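Local coordinates for mandelate racemase/muconate lactonizing enzyme/Enolase superfamily (Rhodobacter sphaeroides, PDB 2HZG), which belongs to the enolase superfamily, pairing an enolase-type N-terminal domain with a TIM-barrel domain that holds a metal ion among acidic side chains, at residues Leu140-Thr145 against Gly169-Gly174; Leu196-Gly201 against Ala221-Leu226. All coordinates share one frame; numbering follows the deposited sequence.

Interaction 1. Residues Leu140-Thr145 against Gly169-Gly174; sequences LLFGDT and GPIGRG. With NA (sodium ion), chain D.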
loop_
_atom_site.group_PDB
_atom_site.type_symbol
_atom_site.label_atom_id
_atom_site.label_comp_id
_atom_site.label_asym_id
_atom_site.label_seq_id
_atom_site.Cartn_x
_atom_site.Cartn_y
_atom_site.Cartn_z
ATOM N N LEU A 140 -21.537 9.539 10.611
ATOM C CA LEU A 140 -21.525 10.985 10.471
ATOM C C LEU A 140 -20.159 11.570 10.786
ATOM O O LEU A 140 -19.338 10.924 11.404
ATOM C CB LEU A 140 -22.575 11.610 11.430
ATOM C CG LEU A 140 -24.037 11.280 11.131
ATOM C CD1 LEU A 140 -24.932 11.730 12.286
ATOM C CD2 LEU A 140 -24.453 11.945 9.822
ATOM N N LEU A 141 -19.927 12.814 10.394
ATOM C CA LEU A 141 -18.714 13.487 10.836
ATOM C C LEU A 141 -19.016 14.342 12.072
ATOM O O LEU A 141 -20.096 14.930 12.191
ATOM C CB LEU A 141 -18.134 14.334 9.716
ATOM C CG LEU A 141 -17.731 13.557 8.449
ATOM C CD1 LEU A 141 -17.316 14.511 7.371
ATOM C CD2 LEU A 141 -16.630 12.502 8.704
ATOM N N PHE A 142 -18.069 14.399 12.995
ATOM C CA PHE A 142 -18.112 15.416 14.044
ATOM C C PHE A 142 -18.273 16.812 13.441
ATOM O O PHE A 142 -17.586 17.153 12.474
ATOM C CB PHE A 142 -16.821 15.397 14.884
ATOM C CG PHE A 142 -16.791 14.323 15.924
ATOM C CD1 PHE A 142 -17.567 14.443 17.083
ATOM C CD2 PHE A 142 -15.970 13.200 15.766
ATOM C CE1 PHE A 142 -17.555 13.465 18.055
ATOM C CE2 PHE A 142 -15.929 12.217 16.748
ATOM C CZ PHE A 142 -16.734 12.343 17.899
ATOM N N GLY A 143 -19.179 17.614 14.020
ATOM C CA GLY A 143 -19.287 19.025 13.681
ATOM C C GLY A 143 -18.053 19.772 14.146
ATOM O O GLY A 143 -17.292 19.272 14.974
ATOM N N ASP A 144 -17.846 20.967 13.611
ATOM C CA ASP A 144 -16.720 21.803 14.003
ATOM C C ASP A 144 -16.863 22.328 15.435
ATOM O O ASP A 144 -15.875 22.739 16.045
ATOM C CB ASP A 144 -16.528 22.958 13.007
ATOM C CG ASP A 144 -16.073 22.468 11.616
ATOM O OD1 ASP A 144 -15.763 21.258 11.467
ATOM O OD2 ASP A 144 -16.020 23.297 10.672
ATOM N N THR A 145 -18.083 22.305 15.973
ATOM C CA THR A 145 -18.311 22.702 17.363
ATOM C C THR A 145 -19.139 21.594 17.977
ATOM O O THR A 145 -19.791 20.835 17.247
ATOM C CB THR A 145 -19.092 24.045 17.480
ATOM O OG1 THR A 145 -20.369 23.890 16.862
ATOM C CG2 THR A 145 -18.344 25.204 16.791
ATOM N N GLY A 169 -13.569 15.231 11.560
ATOM C CA GLY A 169 -13.753 16.647 11.922
ATOM C C GLY A 169 -12.593 17.039 12.831
ATOM O O GLY A 169 -11.440 16.705 12.548
ATOM N N PRO A 170 -12.880 17.762 13.938
ATOM C CA PRO A 170 -11.773 18.165 14.835
ATOM C C PRO A 170 -11.328 17.140 15.876
ATOM O O PRO A 170 -10.460 17.458 16.704
ATOM C CB PRO A 170 -12.332 19.403 15.538
ATOM C CG PRO A 170 -13.830 19.192 15.558
ATOM C CD PRO A 170 -14.186 18.307 14.366
ATOM N N ILE A 171 -11.903 15.937 15.872
ATOM C CA ILE A 171 -11.656 15.014 16.962
ATOM C C ILE A 171 -10.151 14.661 17.013
ATOM O O ILE A 171 -9.504 14.507 15.972
ATOM C CB ILE A 171 -12.583 13.747 16.903
ATOM C CG1 ILE A 171 -12.851 13.179 18.307
ATOM C CG2 ILE A 171 -12.084 12.713 15.863
ATOM C CD1 ILE A 171 -13.731 14.125 19.206
ATOM N N GLY A 172 -9.609 14.628 18.232
ATOM C CA GLY A 172 -8.224 14.275 18.489
ATOM C C GLY A 172 -7.188 15.269 18.013
ATOM O O GLY A 172 -6.007 15.041 18.214
ATOM N N ARG A 173 -7.612 16.370 17.387
ATOM C CA ARG A 173 -6.675 17.344 16.811
ATOM C C ARG A 173 -6.042 18.275 17.845
ATOM O O ARG A 173 -4.977 18.853 17.597
ATOM C CB ARG A 173 -7.343 18.186 15.717
ATOM C CG ARG A 173 -7.837 17.353 14.530
ATOM C CD ARG A 173 -8.132 18.204 13.301
ATOM N NE ARG A 173 -6.909 18.475 12.554
ATOM C CZ ARG A 173 -6.366 17.644 11.664
ATOM N NH1 ARG A 173 -6.936 16.470 11.397
ATOM N NH2 ARG A 173 -5.249 17.989 11.037
ATOM N N GLY A 174 -6.702 18.420 18.986
ATOM C CA GLY A 174 -6.264 19.326 20.052
ATOM C C GLY A 174 -6.272 18.612 21.389
ATOM O O GLY A 174 -5.713 17.515 21.537
HETATM NA NA NA D . -3.575 16.702 21.153
HETATM O O HOH W 1 -4.217 14.738 20.120
HETATM O O HOH W 2 -2.780 17.709 19.186
HETATM O O HOH W 3 -2.797 18.669 22.546
#
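Two loops at the C-terminal end of the parallel barrel meet here, one leaving strand 135-141 and the other leading from strand 163-167 into helix 176-190. The contact is apolar and centres on Phe142, whose ring lies obliquely across the side chain of Ile171. With CG1 anti to its backbone N (chi1 -151°), Ile171 carries CD1 over one face of the ring, 3.9 Å from the centroid of Phe142, a CH-pi contact displaced toward the rim. Its CG1 packs 3.6 Å from Phe142 CE2, and CB, CG1 and CD1 together spread over the CD2-CE2-CZ side of the ring. Pro170 packs nearer the backbone, at the base of the Phe142 side chain, its CD lying 4.0 Å from Phe142 CB and 3.3 Å from the carbonyl O of Gly143. That carbonyl is satisfied by Gln182 NE2 of helix 176-190, the helix that also packs against Phe142, Pro170 and Ile171. Gly169 suits its place doubly: its phi is positive (55°), and a CB there would collide with Phe142 O. Pro170 to Arg173 form a type II turn, closed by Arg173 N to Pro170 O at 3.1 Å, with Gly172 at the third position, where positive phi is required. Just beyond, Gly174 O binds a sodium ion at 2.3 Å. Thr145 caps the helix that follows, and the whole is a pair of neighbouring beta-alpha loops of a TIM barrel.

Interaction 2. Residues Leu196-Gly201 against Ala221-Leu226; sequences LMVDVG and AGVLWL. With NA (sodium ion), chain C.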
loop_
_atom_site.group_PDB
_atom_site.type_symbol
_atom_site.label_atom_id
_atom_site.label_comp_id
_atom_site.label_asym_id
_atom_site.label_seq_id
_atom_site.Cartn_x
_atom_site.Cartn_y
_atom_site.Cartn_z
ATOM N N LEU A 196 -23.299 4.492 20.696
ATOM C CA LEU A 196 -22.455 5.572 20.230
ATOM C C LEU A 196 -21.068 5.030 19.920
ATOM O O LEU A 196 -20.471 4.321 20.737
ATOM C CB LEU A 196 -22.375 6.712 21.256
ATOM C CG LEU A 196 -21.496 7.920 20.922
ATOM C CD1 LEU A 196 -21.945 8.654 19.654
ATOM C CD2 LEU A 196 -21.450 8.883 22.100
ATOM N N MET A 197 -20.581 5.350 18.723
ATOM C CA MET A 197 -19.254 4.942 18.301
ATOM C C MET A 197 -18.468 6.194 17.930
ATOM O O MET A 197 -19.054 7.210 17.544
ATOM C CB MET A 197 -19.326 3.966 17.131
ATOM C CG MET A 197 -19.934 2.600 17.479
ATOM S SD MET A 197 -21.753 2.584 17.638
ATOM C CE MET A 197 -22.252 2.737 15.979
ATOM N N VAL A 198 -17.144 6.106 18.070
ATOM C CA VAL A 198 -16.252 7.211 17.764
ATOM C C VAL A 198 -15.118 6.745 16.858
ATOM O O VAL A 198 -14.480 5.723 17.118
ATOM C CB VAL A 198 -15.681 7.866 19.054
ATOM C CG1 VAL A 198 -14.653 8.983 18.716
ATOM C CG2 VAL A 198 -16.823 8.396 19.939
ATOM N N ASP A 199 -14.892 7.509 15.798
ATOM C CA ASP A 199 -13.864 7.209 14.808
ATOM C C ASP A 199 -12.918 8.393 14.736
ATOM O O ASP A 199 -13.324 9.500 14.414
ATOM C CB ASP A 199 -14.565 6.954 13.467
ATOM C CG ASP A 199 -13.606 6.871 12.273
ATOM O OD1 ASP A 199 -12.370 6.807 12.426
ATOM O OD2 ASP A 199 -14.141 6.872 11.133
ATOM N N VAL A 200 -11.653 8.160 15.059
ATOM C CA VAL A 200 -10.665 9.244 15.104
ATOM C C VAL A 200 -9.713 9.337 13.906
ATOM O O VAL A 200 -8.773 10.142 13.911
ATOM C CB VAL A 200 -9.891 9.281 16.455
ATOM C CG1 VAL A 200 -10.890 9.496 17.607
ATOM C CG2 VAL A 200 -9.076 8.013 16.677
ATOM N N GLY A 201 -9.974 8.535 12.878
ATOM C CA GLY A 201 -9.247 8.664 11.629
ATOM C C GLY A 201 -7.727 8.641 11.740
ATOM O O GLY A 201 -7.052 9.458 11.117
ATOM N N ALA A 221 -19.041 8.500 28.354
ATOM C CA ALA A 221 -20.094 8.648 27.344
ATOM C C ALA A 221 -20.692 7.313 26.897
ATOM O O ALA A 221 -21.579 7.283 26.047
ATOM C CB ALA A 221 -19.568 9.430 26.143
ATOM N N GLY A 222 -20.188 6.215 27.453
ATOM C CA GLY A 222 -20.692 4.869 27.163
ATOM C C GLY A 222 -20.442 4.452 25.718
ATOM O O GLY A 222 -21.243 3.722 25.131
ATOM N N VAL A 223 -19.333 4.919 25.153
ATOM C CA VAL A 223 -18.969 4.615 23.761
ATOM C C VAL A 223 -18.646 3.123 23.551
ATOM O O VAL A 223 -17.898 2.498 24.327
ATOM C CB VAL A 223 -17.829 5.542 23.266
ATOM C CG1 VAL A 223 -17.384 5.185 21.831
ATOM C CG2 VAL A 223 -18.274 7.006 23.323
ATOM N N LEU A 224 -19.239 2.552 22.509
ATOM C CA LEU A 224 -19.057 1.135 22.188
ATOM C C LEU A 224 -17.644 0.813 21.662
ATOM O O LEU A 224 -17.015 -0.149 22.104
ATOM C CB LEU A 224 -20.128 0.680 21.180
ATOM C CG LEU A 224 -20.069 -0.756 20.632
ATOM C CD1 LEU A 224 -20.333 -1.777 21.740
ATOM C CD2 LEU A 224 -21.047 -0.946 19.450
ATOM N N TRP A 225 -17.168 1.598 20.693
ATOM C CA TRP A 225 -15.856 1.360 20.147
ATOM C C TRP A 225 -15.175 2.652 19.754
ATOM O O TRP A 225 -15.823 3.687 19.510
ATOM C CB TRP A 225 -15.876 0.344 18.972
ATOM C CG TRP A 225 -16.357 0.875 17.605
ATOM C CD1 TRP A 225 -15.847 1.937 16.885
ATOM C CD2 TRP A 225 -17.406 0.317 16.793
ATOM N NE1 TRP A 225 -16.539 2.073 15.684
ATOM C CE2 TRP A 225 -17.489 1.088 15.611
ATOM C CE3 TRP A 225 -18.282 -0.766 16.957
ATOM C CZ2 TRP A 225 -18.428 0.816 14.604
ATOM C CZ3 TRP A 225 -19.198 -1.036 15.963
ATOM C CH2 TRP A 225 -19.259 -0.249 14.795
ATOM N N LEU A 226 -13.853 2.566 19.720
ATOM C CA LEU A 226 -12.983 3.632 19.279
ATOM C C LEU A 226 -12.308 3.108 18.038
ATOM O O LEU A 226 -11.577 2.127 18.087
ATOM C CB LEU A 226 -11.948 3.955 20.366
ATOM C CG LEU A 226 -10.845 4.933 19.948
ATOM C CD1 LEU A 226 -11.441 6.315 19.615
ATOM C CD2 LEU A 226 -9.757 4.994 21.047
HETATM NA NA NA C . -13.863 5.095 9.636
HETATM O O HOH W 4 -22.938 3.195 23.191
HETATM O O HOH W 5 -11.292 6.138 10.265
HETATM O O HOH W 6 -13.436 6.398 7.592
HETATM O O HOH W 7 -16.278 5.343 8.798
#
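Parallel strand pairing inside the barrel wall joins strand 195-199 to its neighbour 225-227, a buried contact made of main-chain bonds and apolar side chains. Leu224 N gives its hydrogen to Leu196 O at 2.8 Å, almost along the C=O axis, and Val198 N gives its own to Trp225 O at 3.1 Å. Val198 thus bonds to Trp225 and, farther on, to Glu227, the residues flanking Leu226, making Val198 and Leu226 a parallel bridge pair, their side chains on the same face of the sheet, where helix 215-220 covers them through Leu218. There the branched chains of Leu196, Val198 and Val223 interlock; Val223 CG1 lies 3.8 Å from Val198 CG2, crossing at about a right angle. Val200 CG1 extends the layer to Leu226 CD1.

Met197 CG sits 3.5 Å from the centroid of the Trp225 six-membered ring, over its face in a CH-pi contact. Chi1 and the bend at chi2 (77°) lay CG on the ring and set SD farther out in an oblique Met-aromatic contact, packed against Leu224 CD2 at 4.0 Å. Trp225 NE1 is held by Glu227. At the strand's end Asp199 turns away from the pair: OD2 binds sodium at 2.3 Å, while OD1 accepts from Gly201 N at 3.0 Å in an Asx turn. Glu227 and Glu254 complete the protein ligands, an acidic metal site at consecutive strand ends, characteristic of the enolase-superfamily barrel.

How the interactions relate
Interactions 1 and 2 follow each other along the chain and around the same parallel barrel sheet, their centres 13 Å apart. They touch directly through packing: Ile171 CG2 lies 3.7 Å from Asp199 O and 3.8 Å from Val200 CA, and Phe142 CE2 lies 4.0 Å from Val198 CG1. The loop pair of interaction 1 thus rests against the end of the strand that carries the metal ligand Asp199. Each contact has its own sodium ion: that of interaction 2 is held by acidic side chains at the barrel mouth, whereas that of interaction 1 is bound by a loop carbonyl and water. The side chain of Ile171, in interaction 1, is about 10 Å from the sodium ion held by Asp199.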